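Local coordinates for IS607 family transposase IS1535 (Mycobacterium tuberculosis, PDB 6DGB), which probably binds DNA and exchanges its strands as an IS607-family serine transposase, the chain here being its C-terminal catalytic domain, at residues Val3-Val8 with Gly48-Leu53; Arg19-Leu24 with Val38-Gly43; Arg54-Asp59 with Arg63-Glu68. One frame throughout, in Å; residues are numbered along the deposited sequence.

Interaction 1: Val3-Val8 with Gly48-Leu53; sequences VLYARV and GKRPKL
The Tyr5 ring carries the CD1 methyl of Leu53 on one face, a CH-pi contact with CD1 4.2 Å from the ring centroid and only 10° off the normal. At the hydroxyl end of the same ring, Tyr5 OH lies 3.6 Å from Leu53 CB and 3.8 Å from Arg50 NE, so the phenol runs across both residues. With CG anti to the backbone N (chi1 179°), Tyr5 stretches out from the strand beneath the start of helix 51-58, for which Arg50 is the N-cap residue. The polar partner of its hydroxyl is Glu41, on the neighbouring strand.

The second pair of flat groups belongs to Arg7 and Arg50, whose guanidinium planes stand 77° apart. Arg50 bends so that its NH2 comes to 3.5 Å from Arg7 NE; both are donors and do not bond each other. Each is directed instead to backbone oxygens: Arg7 NE to Arg72 O, Arg7 NH2 to Asp71 O, and Arg50 NH2 to Leu73 O. These bonds hold the two buried heads close, though crossed, while His80 of the second subunit packs on Arg50 and Leu53. Two arginines gathered near the C-terminal end of the first strand are consistent with the phosphate-binding active-site pocket of the serine recombinase fold.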
# COMPACT_ATOMS: atom_id res chain seq x y z
N VAL A 3 7.73 12.06 -15.20
CA VAL A 3 8.67 11.84 -14.10
C VAL A 3 9.18 10.43 -14.19
O VAL A 3 8.39 9.49 -14.26
CB VAL A 3 8.06 12.14 -12.68
CG1 VAL A 3 9.11 12.05 -11.59
CG2 VAL A 3 7.40 13.50 -12.64
N LEU A 4 10.50 10.26 -14.22
CA LEU A 4 11.07 8.93 -14.22
C LEU A 4 11.43 8.71 -12.76
O LEU A 4 12.00 9.60 -12.14
CB LEU A 4 12.27 8.82 -15.14
CG LEU A 4 12.08 9.23 -16.61
CD1 LEU A 4 13.34 8.94 -17.40
CD2 LEU A 4 10.92 8.52 -17.27
N TYR A 5 10.98 7.57 -12.19
CA TYR A 5 11.19 7.29 -10.78
C TYR A 5 11.82 5.90 -10.52
O TYR A 5 11.34 4.88 -11.00
CB TYR A 5 9.86 7.48 -10.02
CG TYR A 5 9.94 7.19 -8.54
CD1 TYR A 5 10.28 8.19 -7.63
CD2 TYR A 5 9.61 5.93 -8.04
CE1 TYR A 5 10.35 7.92 -6.26
CE2 TYR A 5 9.66 5.66 -6.67
CZ TYR A 5 10.02 6.66 -5.79
OH TYR A 5 10.06 6.38 -4.44
N ALA A 6 12.93 5.90 -9.75
CA ALA A 6 13.74 4.74 -9.36
C ALA A 6 13.77 4.61 -7.85
O ALA A 6 13.96 5.61 -7.15
CB ALA A 6 15.16 4.89 -9.89
N ARG A 7 13.59 3.39 -7.34
CA ARG A 7 13.65 3.11 -5.90
C ARG A 7 14.48 1.88 -5.57
O ARG A 7 14.53 0.92 -6.34
CB ARG A 7 12.25 3.04 -5.22
CG ARG A 7 12.31 3.15 -3.68
CD ARG A 7 11.06 2.71 -2.96
NE ARG A 7 10.45 1.50 -3.51
CZ ARG A 7 10.76 0.26 -3.14
NH1 ARG A 7 11.65 0.04 -2.19
NH2 ARG A 7 10.15 -0.77 -3.72
N VAL A 8 15.11 1.93 -4.39
CA VAL A 8 15.90 0.87 -3.78
C VAL A 8 15.67 0.89 -2.23
O VAL A 8 15.43 1.96 -1.65
CB VAL A 8 17.35 1.00 -4.30
CG1 VAL A 8 18.39 1.05 -3.19
CG2 VAL A 8 17.66 -0.08 -5.32
N GLY A 48 7.31 2.66 5.42
CA GLY A 48 8.18 3.78 5.75
C GLY A 48 8.18 4.91 4.74
O GLY A 48 8.08 4.67 3.52
N LYS A 49 8.32 6.16 5.26
CA LYS A 49 8.34 7.45 4.54
C LYS A 49 9.26 7.53 3.31
O LYS A 49 10.39 7.03 3.31
CB LYS A 49 8.67 8.62 5.49
N ARG A 50 8.74 8.18 2.26
CA ARG A 50 9.40 8.41 0.98
C ARG A 50 8.96 9.77 0.50
O ARG A 50 7.92 9.91 -0.16
CB ARG A 50 9.05 7.31 -0.01
CG ARG A 50 10.08 6.21 0.05
CD ARG A 50 9.44 4.87 0.05
NE ARG A 50 9.07 4.49 -1.31
CZ ARG A 50 7.93 3.90 -1.67
NH1 ARG A 50 7.00 3.62 -0.75
NH2 ARG A 50 7.71 3.59 -2.93
N PRO A 51 9.71 10.81 0.93
CA PRO A 51 9.32 12.20 0.62
C PRO A 51 9.45 12.61 -0.83
O PRO A 51 8.81 13.59 -1.22
CB PRO A 51 10.22 13.03 1.53
CG PRO A 51 11.43 12.16 1.73
CD PRO A 51 10.92 10.76 1.78
N LYS A 52 10.30 11.90 -1.61
CA LYS A 52 10.50 12.15 -3.04
C LYS A 52 9.23 11.74 -3.81
O LYS A 52 8.77 12.52 -4.65
CB LYS A 52 11.73 11.40 -3.57
CG LYS A 52 13.04 11.89 -2.97
CD LYS A 52 14.22 11.64 -3.90
CE LYS A 52 15.48 12.36 -3.48
NZ LYS A 52 16.47 12.43 -4.60
N LEU A 53 8.63 10.56 -3.46
CA LEU A 53 7.40 10.05 -4.07
C LEU A 53 6.18 10.83 -3.59
O LEU A 53 5.22 11.01 -4.35
CB LEU A 53 7.21 8.53 -3.85
CG LEU A 53 6.00 7.87 -4.53
CD1 LEU A 53 6.03 8.00 -6.05
CD2 LEU A 53 5.93 6.44 -4.17

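Interaction 2: Arg19-Leu24 with Val38-Gly43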
# COMPACT_ATOMS: atom_id res chain seq x y z
N ARG A 19 20.66 0.42 -12.92
CA ARG A 19 19.93 -0.44 -13.86
C ARG A 19 18.51 0.13 -14.16
O ARG A 19 18.03 0.01 -15.29
CB ARG A 19 19.85 -1.87 -13.29
CG ARG A 19 19.22 -2.92 -14.22
CD ARG A 19 18.92 -4.21 -13.47
NE ARG A 19 18.12 -3.97 -12.27
CZ ARG A 19 16.80 -3.99 -12.24
NH1 ARG A 19 16.10 -4.29 -13.33
NH2 ARG A 19 16.15 -3.74 -11.11
N GLN A 20 17.88 0.79 -13.15
CA GLN A 20 16.58 1.45 -13.24
C GLN A 20 16.66 2.74 -14.07
O GLN A 20 15.94 2.86 -15.05
CB GLN A 20 16.02 1.72 -11.84
CG GLN A 20 15.36 0.48 -11.25
CD GLN A 20 15.03 0.62 -9.80
OE1 GLN A 20 14.06 1.27 -9.41
NE2 GLN A 20 15.80 -0.05 -8.96
N VAL A 21 17.57 3.67 -13.73
CA VAL A 21 17.79 4.93 -14.46
C VAL A 21 18.08 4.63 -15.93
O VAL A 21 17.54 5.31 -16.80
CB VAL A 21 18.90 5.79 -13.79
CG1 VAL A 21 19.27 7.02 -14.62
CG2 VAL A 21 18.49 6.21 -12.39
N ALA A 22 18.91 3.60 -16.22
CA ALA A 22 19.28 3.22 -17.58
C ALA A 22 18.06 2.73 -18.38
O ALA A 22 17.77 3.27 -19.45
CB ALA A 22 20.39 2.17 -17.57
N ARG A 23 17.31 1.75 -17.82
CA ARG A 23 16.10 1.25 -18.47
C ARG A 23 15.07 2.39 -18.66
O ARG A 23 14.55 2.53 -19.77
CB ARG A 23 15.56 -0.01 -17.76
CG ARG A 23 14.18 -0.51 -18.24
CD ARG A 23 14.13 -1.06 -19.67
NE ARG A 23 12.86 -0.74 -20.32
CZ ARG A 23 12.73 -0.20 -21.53
NH1 ARG A 23 13.81 0.03 -22.27
NH2 ARG A 23 11.53 0.08 -22.02
N LEU A 24 14.89 3.29 -17.64
CA LEU A 24 13.98 4.45 -17.68
C LEU A 24 14.30 5.52 -18.73
O LEU A 24 13.38 6.10 -19.29
CB LEU A 24 13.85 5.12 -16.31
CG LEU A 24 13.02 4.38 -15.25
CD1 LEU A 24 12.85 5.22 -14.04
CD2 LEU A 24 11.68 3.95 -15.78
N VAL A 38 14.47 12.81 -13.29
CA VAL A 38 14.90 11.42 -13.12
C VAL A 38 15.18 11.26 -11.59
O VAL A 38 16.22 11.68 -11.08
CB VAL A 38 15.96 10.87 -14.09
CG1 VAL A 38 17.25 11.68 -14.06
CG2 VAL A 38 16.21 9.39 -13.84
N VAL A 39 14.16 10.75 -10.85
CA VAL A 39 14.14 10.70 -9.39
C VAL A 39 14.59 9.36 -8.83
O VAL A 39 13.94 8.35 -9.07
CB VAL A 39 12.75 11.11 -8.81
CG1 VAL A 39 12.74 11.02 -7.28
CG2 VAL A 39 12.33 12.49 -9.29
N CYS A 40 15.65 9.38 -8.01
CA CYS A 40 16.19 8.19 -7.36
C CYS A 40 15.90 8.30 -5.89
O CYS A 40 16.24 9.32 -5.29
CB CYS A 40 17.69 8.08 -7.62
SG CYS A 40 18.13 7.82 -9.36
N GLU A 41 15.31 7.26 -5.31
CA GLU A 41 14.98 7.26 -3.90
C GLU A 41 15.48 5.99 -3.23
O GLU A 41 15.50 4.92 -3.84
CB GLU A 41 13.44 7.37 -3.79
CG GLU A 41 12.83 7.28 -2.39
CD GLU A 41 11.76 8.31 -2.08
OE1 GLU A 41 10.69 8.28 -2.72
OE2 GLU A 41 11.98 9.14 -1.16
N VAL A 42 15.88 6.10 -1.94
CA VAL A 42 16.24 4.98 -1.04
C VAL A 42 15.16 4.98 0.06
O VAL A 42 14.93 6.01 0.73
CB VAL A 42 17.68 5.05 -0.46
CG1 VAL A 42 18.16 3.66 -0.02
CG2 VAL A 42 18.66 5.65 -1.46
N GLY A 43 14.43 3.89 0.17
CA GLY A 43 13.31 3.82 1.10
C GLY A 43 12.52 2.54 1.02
O GLY A 43 12.76 1.72 0.13
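Val21, on helix 14-30, and Val38, on strand 37-42, meet with their side chains crossed at about a right angle, and the SG of Cys40 completes the contact. Three side chains make the contact between this turn of helix and the strand. Val21 is the helix residue common to both pairs. Its CG1 approaches CG2 of Val38 at 3.9 Å, whereas CG2 of Val21 reaches towards SG of Cys40 at 3.5 Å. The fork is set by the first torsion (chi1 173°), which lays CG1 anti to the backbone N and CG2 anti to the carbonyl carbon, with CG1 nearer Val38 and CG2 nearer Cys40.

Val38 answers with a single methyl. Its CG2 also lies 4.2 Å from CG2 of Val21, and so spans both tips of the fork, while CG1 makes no such approach. Cys40, two residues on, presents its sulfur from alongside: its CB points neither at the helix nor away from it, and SG makes the reach. The intervening Val39 turns its side chain to the other face of the sheet, where it packs on Ile56 and Lys52; this is the usual alternation along a strand. Deeper in the interface, Leu24 and Gln20 of the helix pack instead on Leu4 and Ala6 of the adjoining strand.

No hydrogen bond joins the two segments, and the apolar seam lies near the surface, along a strand that is outermost within the chain. Strand 3-8, helix 14-30 and strand 37-42 together form a beta-alpha-beta unit, and the contact described is that of its helix with its second strand, here in the parallel-sheet fold of the serine recombinase catalytic domain.

Interaction 3: Arg54-Asp59 with Arg63-Glu68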
# COMPACT_ATOMS: atom_id res chain seq x y z
N ARG A 54 6.22 11.32 -2.34
CA ARG A 54 5.18 12.15 -1.75
C ARG A 54 5.10 13.44 -2.58
O ARG A 54 4.04 13.75 -3.12
CB ARG A 54 5.49 12.44 -0.27
CG ARG A 54 4.46 13.31 0.47
CD ARG A 54 4.80 13.56 1.93
NE ARG A 54 6.17 14.09 2.12
CZ ARG A 54 6.49 15.38 2.19
NH1 ARG A 54 5.55 16.31 2.09
NH2 ARG A 54 7.75 15.74 2.35
N ARG A 55 6.24 14.11 -2.78
CA ARG A 55 6.37 15.34 -3.56
C ARG A 55 5.84 15.13 -4.99
O ARG A 55 5.04 15.93 -5.46
CB ARG A 55 7.84 15.78 -3.56
CG ARG A 55 8.07 17.29 -3.70
CD ARG A 55 9.43 17.72 -3.15
NE ARG A 55 10.55 17.29 -3.99
CZ ARG A 55 11.09 18.02 -4.96
NH1 ARG A 55 10.61 19.23 -5.23
NH2 ARG A 55 12.11 17.55 -5.67
N ILE A 56 6.23 14.01 -5.64
CA ILE A 56 5.79 13.62 -6.99
C ILE A 56 4.26 13.43 -7.02
O ILE A 56 3.61 14.03 -7.87
CB ILE A 56 6.54 12.34 -7.49
CG1 ILE A 56 7.99 12.66 -7.90
CG2 ILE A 56 5.79 11.66 -8.64
CD1 ILE A 56 8.91 11.47 -7.87
N LEU A 57 3.68 12.63 -6.07
CA LEU A 57 2.25 12.37 -6.03
C LEU A 57 1.43 13.61 -5.69
O LEU A 57 0.35 13.79 -6.26
CB LEU A 57 1.88 11.20 -5.12
CG LEU A 57 2.41 9.83 -5.54
CD1 LEU A 57 2.17 8.79 -4.45
CD2 LEU A 57 1.90 9.41 -6.90
N SER A 58 1.95 14.50 -4.83
CA SER A 58 1.25 15.73 -4.47
C SER A 58 1.37 16.82 -5.54
O SER A 58 0.61 17.79 -5.49
CB SER A 58 1.70 16.24 -3.11
OG SER A 58 3.09 16.49 -3.06
N ASP A 59 2.29 16.67 -6.53
CA ASP A 59 2.44 17.63 -7.62
C ASP A 59 1.49 17.28 -8.77
O ASP A 59 1.69 16.26 -9.41
CB ASP A 59 3.90 17.72 -8.12
CG ASP A 59 4.10 18.55 -9.38
OD1 ASP A 59 3.61 19.71 -9.42
OD2 ASP A 59 4.74 18.04 -10.33
N ARG A 63 2.02 14.37 -14.53
CA ARG A 63 0.93 13.68 -15.21
C ARG A 63 1.27 12.23 -15.48
O ARG A 63 0.39 11.38 -15.43
CB ARG A 63 0.54 14.41 -16.51
CG ARG A 63 -0.91 14.16 -16.97
CD ARG A 63 -1.69 15.43 -17.23
NE ARG A 63 -1.76 16.23 -16.01
CZ ARG A 63 -2.84 16.37 -15.26
NH1 ARG A 63 -3.98 15.80 -15.61
NH2 ARG A 63 -2.79 17.10 -14.15
N VAL A 64 2.54 11.94 -15.80
CA VAL A 64 3.00 10.59 -16.10
C VAL A 64 4.15 10.25 -15.16
O VAL A 64 5.11 11.00 -15.04
CB VAL A 64 3.33 10.45 -17.61
CG1 VAL A 64 4.27 9.28 -17.90
CG2 VAL A 64 2.06 10.30 -18.42
N ILE A 65 4.00 9.15 -14.44
CA ILE A 65 4.99 8.65 -13.49
C ILE A 65 5.44 7.29 -14.01
O ILE A 65 4.66 6.32 -14.00
CB ILE A 65 4.42 8.59 -12.04
CG1 ILE A 65 4.01 10.01 -11.56
CG2 ILE A 65 5.45 7.94 -11.08
CD1 ILE A 65 3.21 10.06 -10.41
N VAL A 66 6.68 7.23 -14.46
CA VAL A 66 7.27 6.04 -15.05
C VAL A 66 8.16 5.31 -14.03
O VAL A 66 9.11 5.90 -13.47
CB VAL A 66 8.00 6.36 -16.40
CG1 VAL A 66 8.42 5.09 -17.15
CG2 VAL A 66 7.14 7.23 -17.31
N VAL A 67 7.85 4.03 -13.80
CA VAL A 67 8.61 3.08 -12.96
C VAL A 67 9.12 1.89 -13.78
O VAL A 67 8.52 1.56 -14.80
CB VAL A 67 7.81 2.59 -11.73
CG1 VAL A 67 7.84 3.63 -10.62
CG2 VAL A 67 6.39 2.18 -12.09
N GLU A 68 10.17 1.19 -13.30
CA GLU A 68 10.66 0.02 -14.02
C GLU A 68 9.67 -1.11 -13.83
O GLU A 68 9.15 -1.63 -14.81
CB GLU A 68 12.07 -0.38 -13.60
CG GLU A 68 12.62 -1.53 -14.42
CD GLU A 68 13.97 -2.08 -14.02
OE1 GLU A 68 14.19 -2.32 -12.81
OE2 GLU A 68 14.79 -2.36 -14.93
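Ile65 sends its longer branch from strand 64-67 into the side of helix 51-58, where Ile56 and Leu57 receive it. Its CB points at the helix, which is still some way off: the nearest pair of CA atoms, those of Ile56 and Ile65, lies 8.2 Å apart. Beyond CB the chain divides. On the short branch, CG2 of Ile65 stays back, 4.5 Å from CG2 of Ile56. The long branch begins with CG1, anti to the carbonyl carbon (chi1 -61°), and CG1 of Ile65 comes to 3.8 Å from CG2 of Ile56. Extended at chi2, the chain ends in CD1, which does most of the touching: CD1 of Ile65 is 3.5 Å from CG2 of Ile56 and 3.8 Å from CD2 of Leu57, tucked between two consecutive residues of the helix. The Leu57 side chain crosses that of Ile65 at about a right angle, whereas Ile56 meets it at a slant.

Further packing surrounds this contact. Ile56 also packs on Val3 and Tyr5 of the central strand, Leu73 touches Ile65, and Leu57 lies against His80 of the second subunit. Nothing polar joins the two segments. A short turn carries the chain from the helix into the strand, and the contact closes the second half of a beta-alpha-beta crossover, in which helix 51-58 bridges strands 37-42 and 64-67 over the intervening strand 3-8 of the parallel sheet.

Overall arrangement
All three contacts share one parallel sheet, with strand 3-8 between the other two strands involved. Interactions 1 and 3 lie 8 Å apart between centres and both use helix 51-58, which also faces the second subunit; interaction 2, 9 Å from the first, brings helix 14-30 to the sheet's other side. Tyr5 OH to Glu41 OE1, 2.6 Å and probably a hydrogen bond, ties interaction 1 to the strand of interaction 2. Interactions 2 and 3, 13 Å apart, are joined by the salt bridge between Arg19 NH1 and Glu68 OE1 at 2.8 Å. The probable active-site pocket lies at interaction 1, while interactions 2 and 3 pack helices on the two faces of the sheet.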